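Local coordinates for protein putative phosphomannomutase (Thermus thermophilus, PDB 1TUO) that probably moves a phosphate group between positions of a phosphosugar, as a magnesium-dependent member of the phosphohexose mutase family, at residues G126-A129 with Q130-K134; Y277-K281 with G282-R286; I349-S352 with L353-E357. All coordinates share one frame; numbering follows the deposited sequence.

In the fold
Three local contacts, each between side chains a few residues apart in one continuous segment, illustrate how a helix begins, ends and continues. Contact 1, at 126-134, starts helix 130-138 in the first alpha/beta/alpha domain of the family. Contact 2, at 277-286, ends helix 267-280 in the third, and contact 3 lies within helix 348-362 of that same domain. The centres of contacts 2 and 3 are about 16 Å apart, and the two touch: Glu357 OE2 receives Lys281 NZ in a salt bridge of 2.9 Å and lies 2.6 Å from Tyr277 OH, a probable hydrogen bond. Contact 1 stands apart, its centre about 29 Å from that of contact 2 and about 28 Å from that of contact 3.

Contact 1 (G126-A129 with Q130-K134); sequences GPIA and QEEAK
Ala129 O, just ahead of helix 130-138, accepts the amide of Ala133 four residues on, with Ala133 N at 3.0 Å from Ala129 O and a fairly straight angle of 156°, while Glu132 N reaches the same oxygen in a weak, strongly bent bond. Beside this backbone anchor, Ile128 and Glu132 meet at about a right angle. The methyl CG2 of Ile128 rests against the carboxylate, 3.5 Å from Glu132 OE1, and the CG of Glu132 lies near Ile128 CB. The other branch of Ile128 runs under the first turn: CG1 sits between the backbone N and the carbonyl carbon (chi1 56°), and from there the extended chain carries CD1 to 3.9 Å from Ala133 CB. One isoleucine thus touches two successive residues of the helix, a different branch serving each.

Ala129 occupies the N-cap position, and as alanine it has no side-chain oxygen to offer the first amides. The Glu132 carboxylate turns back toward the NH of this cap residue through one water. The water donates to Glu132 OE1 at 2.6 Å and accepts from Ala129 N at 2.9 Å, so the backbone NH of the cap and the acid three residues later are joined by a single bridge. The second oxygen, Glu132 OE2, is held by a salt bridge to Arg46 and a hydrogen bond with His42, which pin the carboxylate at its far end and probably favour its ionised form. In the fold, this turn leads from the short strand 126-127, paired antiparallel with strand 115-122, into the helix, and Ile128 also packs on Phe120 of that neighbouring strand. On the more exposed flank, the bent chain of Glu131 brings OE1 to 3.8 Å from Ala129 CB.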
# COMPACT_ATOMS: atom_id res chain seq x y z
N GLY A 126 6.23 -0.75 -11.02
CA GLY A 126 5.95 0.15 -9.92
C GLY A 126 5.24 1.39 -10.44
O GLY A 126 5.17 1.59 -11.66
N PRO A 127 4.72 2.26 -9.57
CA PRO A 127 4.03 3.47 -10.02
C PRO A 127 4.86 4.37 -10.94
O PRO A 127 6.04 4.59 -10.69
CB PRO A 127 3.65 4.17 -8.71
CG PRO A 127 4.68 3.70 -7.74
CD PRO A 127 4.82 2.23 -8.10
N ILE A 128 4.23 4.89 -11.99
CA ILE A 128 4.94 5.78 -12.91
C ILE A 128 5.43 7.01 -12.17
O ILE A 128 4.82 7.45 -11.19
CB ILE A 128 4.04 6.25 -14.08
CG1 ILE A 128 2.78 6.93 -13.54
CG2 ILE A 128 3.71 5.08 -14.99
CD1 ILE A 128 1.94 7.58 -14.62
N ALA A 129 6.55 7.56 -12.63
CA ALA A 129 7.12 8.74 -12.01
C ALA A 129 6.27 9.96 -12.37
O ALA A 129 5.47 9.91 -13.31
CB ALA A 129 8.57 8.94 -12.48
N GLN A 130 6.46 11.04 -11.62
CA GLN A 130 5.70 12.27 -11.86
C GLN A 130 5.85 12.78 -13.29
O GLN A 130 4.88 13.24 -13.90
CB GLN A 130 6.13 13.35 -10.87
CG GLN A 130 5.35 14.65 -11.01
CD GLN A 130 5.73 15.68 -9.96
OE1 GLN A 130 5.22 16.80 -9.96
NE2 GLN A 130 6.61 15.30 -9.04
N GLU A 131 7.07 12.72 -13.84
CA GLU A 131 7.32 13.19 -15.20
C GLU A 131 6.46 12.46 -16.23
O GLU A 131 5.94 13.07 -17.16
CB GLU A 131 8.81 13.01 -15.55
CG GLU A 131 9.76 13.89 -14.75
CD GLU A 131 9.62 13.70 -13.25
OE1 GLU A 131 9.70 12.55 -12.78
OE2 GLU A 131 9.44 14.72 -12.54
N GLU A 132 6.32 11.15 -16.06
CA GLU A 132 5.52 10.34 -16.97
C GLU A 132 4.04 10.64 -16.77
O GLU A 132 3.26 10.67 -17.72
CB GLU A 132 5.82 8.85 -16.72
CG GLU A 132 5.02 7.90 -17.59
CD GLU A 132 5.73 6.59 -17.84
OE1 GLU A 132 6.45 6.11 -16.94
OE2 GLU A 132 5.55 6.02 -18.93
N ALA A 133 3.65 10.87 -15.51
CA ALA A 133 2.26 11.19 -15.19
C ALA A 133 1.85 12.48 -15.91
O ALA A 133 0.75 12.58 -16.47
CB ALA A 133 2.11 11.37 -13.70
N LYS A 134 2.74 13.46 -15.88
CA LYS A 134 2.46 14.74 -16.52
C LYS A 134 2.35 14.58 -18.03
O LYS A 134 1.51 15.22 -18.67
CB LYS A 134 3.57 15.74 -16.19
CG LYS A 134 3.50 16.29 -14.77
CD LYS A 134 2.20 17.05 -14.54
CE LYS A 134 2.14 17.68 -13.16
NZ LYS A 134 0.89 18.47 -12.96
O HOH W 1 7.92 6.25 -14.84

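Contact 2 (Y277-K281 with G282-R286); sequences YRFRK and GHRGR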
# COMPACT_ATOMS: atom_id res chain seq x y z
N TYR A 277 13.43 -7.15 11.73
CA TYR A 277 13.53 -8.55 11.32
C TYR A 277 14.43 -8.72 10.09
O TYR A 277 15.32 -9.56 10.08
CB TYR A 277 12.14 -9.11 11.03
CG TYR A 277 12.16 -10.54 10.53
CD1 TYR A 277 11.75 -10.85 9.24
CD2 TYR A 277 12.62 -11.57 11.34
CE1 TYR A 277 11.80 -12.16 8.76
CE2 TYR A 277 12.68 -12.88 10.88
CZ TYR A 277 12.27 -13.17 9.60
OH TYR A 277 12.34 -14.47 9.13
N ARG A 278 14.19 -7.91 9.06
CA ARG A 278 14.98 -8.01 7.84
C ARG A 278 16.44 -7.64 8.09
O ARG A 278 17.35 -8.26 7.54
CB ARG A 278 14.38 -7.13 6.74
CG ARG A 278 13.11 -7.72 6.14
CD ARG A 278 12.32 -6.70 5.30
NE ARG A 278 12.96 -6.33 4.04
CZ ARG A 278 13.03 -7.12 2.96
NH1 ARG A 278 12.52 -8.34 2.99
NH2 ARG A 278 13.60 -6.67 1.85
N PHE A 279 16.67 -6.63 8.93
CA PHE A 279 18.03 -6.23 9.24
C PHE A 279 18.76 -7.37 9.93
O PHE A 279 19.92 -7.66 9.62
CB PHE A 279 18.05 -5.01 10.15
CG PHE A 279 19.42 -4.65 10.64
CD1 PHE A 279 20.28 -3.90 9.86
CD2 PHE A 279 19.86 -5.11 11.88
CE1 PHE A 279 21.57 -3.61 10.30
CE2 PHE A 279 21.14 -4.82 12.33
CZ PHE A 279 22.00 -4.07 11.53
N ARG A 280 18.09 -8.00 10.89
CA ARG A 280 18.71 -9.09 11.63
C ARG A 280 18.94 -10.32 10.75
O ARG A 280 19.79 -11.15 11.06
CB ARG A 280 17.87 -9.45 12.87
CG ARG A 280 17.86 -8.34 13.92
CD ARG A 280 16.93 -8.61 15.10
NE ARG A 280 17.45 -9.61 16.04
CZ ARG A 280 16.90 -9.86 17.23
NH1 ARG A 280 15.82 -9.18 17.62
NH2 ARG A 280 17.42 -10.78 18.02
N LYS A 281 18.20 -10.44 9.65
CA LYS A 281 18.38 -11.56 8.73
C LYS A 281 19.61 -11.32 7.87
O LYS A 281 20.03 -12.20 7.11
CB LYS A 281 17.17 -11.76 7.82
CG LYS A 281 16.03 -12.54 8.46
CD LYS A 281 14.93 -12.85 7.45
CE LYS A 281 15.43 -13.77 6.34
NZ LYS A 281 14.34 -14.12 5.38
N GLY A 282 20.18 -10.13 7.96
CA GLY A 282 21.37 -9.82 7.19
C GLY A 282 21.22 -8.82 6.06
O GLY A 282 22.20 -8.46 5.41
N HIS A 283 19.99 -8.36 5.80
CA HIS A 283 19.77 -7.38 4.74
C HIS A 283 20.49 -6.09 5.09
O HIS A 283 20.40 -5.60 6.22
CB HIS A 283 18.28 -7.09 4.57
CG HIS A 283 17.47 -8.24 4.05
ND1 HIS A 283 17.34 -9.42 4.74
CD2 HIS A 283 16.74 -8.37 2.93
CE1 HIS A 283 16.55 -10.24 4.07
NE2 HIS A 283 16.17 -9.62 2.96
N ARG A 284 21.20 -5.53 4.12
CA ARG A 284 21.93 -4.28 4.35
C ARG A 284 21.44 -3.19 3.41
O ARG A 284 20.69 -3.45 2.47
CB ARG A 284 23.43 -4.50 4.15
CG ARG A 284 24.23 -4.32 5.44
CD ARG A 284 23.70 -5.23 6.54
NE ARG A 284 24.39 -5.03 7.81
CZ ARG A 284 24.07 -5.67 8.93
NH1 ARG A 284 23.08 -6.55 8.94
NH2 ARG A 284 24.75 -5.44 10.05
N GLY A 285 21.86 -1.97 3.69
CA GLY A 285 21.45 -0.84 2.88
C GLY A 285 20.68 0.13 3.74
O GLY A 285 20.86 0.17 4.96
N ARG A 286 19.81 0.92 3.12
CA ARG A 286 19.04 1.90 3.87
C ARG A 286 17.54 1.60 3.84
O ARG A 286 17.05 0.85 3.01
CB ARG A 286 19.30 3.29 3.29
CG ARG A 286 19.13 3.32 1.79
CD ARG A 286 19.53 4.64 1.16
NE ARG A 286 19.39 4.55 -0.29
CZ ARG A 286 18.73 5.43 -1.04
NH1 ARG A 286 18.14 6.49 -0.49
NH2 ARG A 286 18.65 5.24 -2.35
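His283 folds back against the end of helix 267-280, where a Schellman motif turns the chain toward strand 286-290 of the third alpha/beta/alpha domain. Gly282 takes the positive phi of 111° that this termination needs; at these backbone angles a CB would run into the carbonyl oxygen of Lys281. Two amides reach back into the last turn: Gly282 N bonds to Phe279 O at 3.0 Å, approaching from above the carbonyl plane, and His283 N bonds to Arg278 O at 3.2 Å.

The imidazole of His283 adds a second grip on that last oxygen, since ND1 donates to Arg278 O at 3.0 Å in a weak, bent bond. With its CG beside its own backbone N and anti to the carbonyl carbon, the ring lies back along the helix end. There CD2 sits over one face of the Arg278 guanidinium, toward its rim, the two planes being 47° apart, while Lys281 CB comes up at the ring's edge. The guanidinium itself is fixed by partners beyond the turn: Arg278 NH2 forms a salt bridge with Glu341 and a hydrogen bond with Phe328 O. The Arg278 chain, bent at chi3, brings the guanidinium beside the imidazole.

Phe279 faces a different partner, Arg284. The guanidinium lies over one face of the phenyl ring, the planes 22° apart, and the ring meets Phe306 as well. The chain of Arg284 bends at chi2 to make this return. Phe279 CE1 stands over the centre of the guanidinium, 3.5 Å from Arg284 CZ, and the neighbouring ring atom CZ of Phe279 lies 3.4 Å from Arg284 NH2.

Contact 3 (I349-S352 with L353-E357); sequences ILTS and LLLLE
Leu350 overlaps Leu354 one turn further along helix 348-362, its CG lying 3.9 Å from Leu354 CD1 while its own CD1 touches Leu354 CG. With CG anti to the backbone N (chi1 180°), Leu350 reaches along the helix to Leu354, and the two side chains meet at a slant. Next to them Thr351 and Leu355 run side by side and point the same way, Thr351 CG2 and Leu355 CD1 being 4.1 Å apart. The threonine hydroxyl is engaged with Tyr339 and with Asp347 O, and Ser352 OG bonds to Gly348 O, so both polar tips are satisfied within the buried surroundings. Ile349 meets Leu353 more loosely, with 4.3 Å between Ile349 CG2 and Leu353 CD1.

Under these pairs run regular backbone bonds, such as Leu354 N to Leu350 O at 2.8 Å. Together they form the i to i+4 ladder of an alpha-helix of the third alpha/beta/alpha domain, packed through Thr351 and Leu355 on helix 267-280 of its own domain and through Ile349 and Leu353 on helices 157-165 and 192-199, in or beside the second domain.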
# COMPACT_ATOMS: atom_id res chain seq x y z
N ILE A 349 0.38 -8.35 0.23
CA ILE A 349 0.39 -9.80 0.31
C ILE A 349 1.76 -10.24 0.83
O ILE A 349 1.85 -11.06 1.75
CB ILE A 349 0.12 -10.42 -1.08
CG1 ILE A 349 -1.25 -9.94 -1.59
CG2 ILE A 349 0.17 -11.95 -0.99
CD1 ILE A 349 -2.42 -10.24 -0.66
N LEU A 350 2.82 -9.70 0.25
CA LEU A 350 4.16 -10.06 0.72
C LEU A 350 4.35 -9.56 2.15
O LEU A 350 5.01 -10.21 2.96
CB LEU A 350 5.25 -9.49 -0.18
CG LEU A 350 6.68 -9.84 0.28
CD1 LEU A 350 6.80 -11.36 0.43
CD2 LEU A 350 7.69 -9.33 -0.73
N THR A 351 3.77 -8.40 2.47
CA THR A 351 3.91 -7.87 3.82
C THR A 351 3.28 -8.84 4.81
O THR A 351 3.84 -9.12 5.87
CB THR A 351 3.23 -6.49 3.99
OG1 THR A 351 3.87 -5.53 3.14
CG2 THR A 351 3.37 -6.02 5.43
N SER A 352 2.10 -9.35 4.46
CA SER A 352 1.41 -10.29 5.33
C SER A 352 2.27 -11.53 5.54
O SER A 352 2.43 -12.01 6.67
CB SER A 352 0.07 -10.70 4.71
OG SER A 352 -0.80 -9.59 4.63
N LEU A 353 2.84 -12.05 4.46
CA LEU A 353 3.67 -13.25 4.55
C LEU A 353 4.96 -13.02 5.33
O LEU A 353 5.42 -13.93 6.03
CB LEU A 353 3.96 -13.79 3.14
CG LEU A 353 2.70 -14.31 2.44
CD1 LEU A 353 2.96 -14.60 0.97
CD2 LEU A 353 2.22 -15.56 3.17
N LEU A 354 5.55 -11.83 5.23
CA LEU A 354 6.78 -11.56 5.98
C LEU A 354 6.45 -11.42 7.47
O LEU A 354 7.24 -11.81 8.33
CB LEU A 354 7.47 -10.30 5.47
CG LEU A 354 8.14 -10.45 4.10
CD1 LEU A 354 8.56 -9.09 3.57
CD2 LEU A 354 9.36 -11.38 4.22
N LEU A 355 5.28 -10.87 7.78
CA LEU A 355 4.89 -10.75 9.18
C LEU A 355 4.77 -12.16 9.74
O LEU A 355 5.26 -12.46 10.83
CB LEU A 355 3.54 -10.02 9.32
CG LEU A 355 3.65 -8.51 9.09
CD1 LEU A 355 2.28 -7.89 8.94
CD2 LEU A 355 4.41 -7.89 10.27
N LEU A 356 4.13 -13.03 8.97
CA LEU A 356 3.95 -14.42 9.35
C LEU A 356 5.33 -15.08 9.53
O LEU A 356 5.55 -15.82 10.50
CB LEU A 356 3.14 -15.15 8.27
CG LEU A 356 2.73 -16.60 8.53
CD1 LEU A 356 1.85 -16.69 9.76
CD2 LEU A 356 1.99 -17.12 7.30
N GLU A 357 6.25 -14.81 8.61
CA GLU A 357 7.59 -15.38 8.70
C GLU A 357 8.30 -14.91 9.98
O GLU A 357 8.87 -15.72 10.70
CB GLU A 357 8.44 -14.97 7.49
CG GLU A 357 9.81 -15.67 7.45
CD GLU A 357 10.71 -15.16 6.33
OE1 GLU A 357 10.30 -15.25 5.15
OE2 GLU A 357 11.82 -14.67 6.63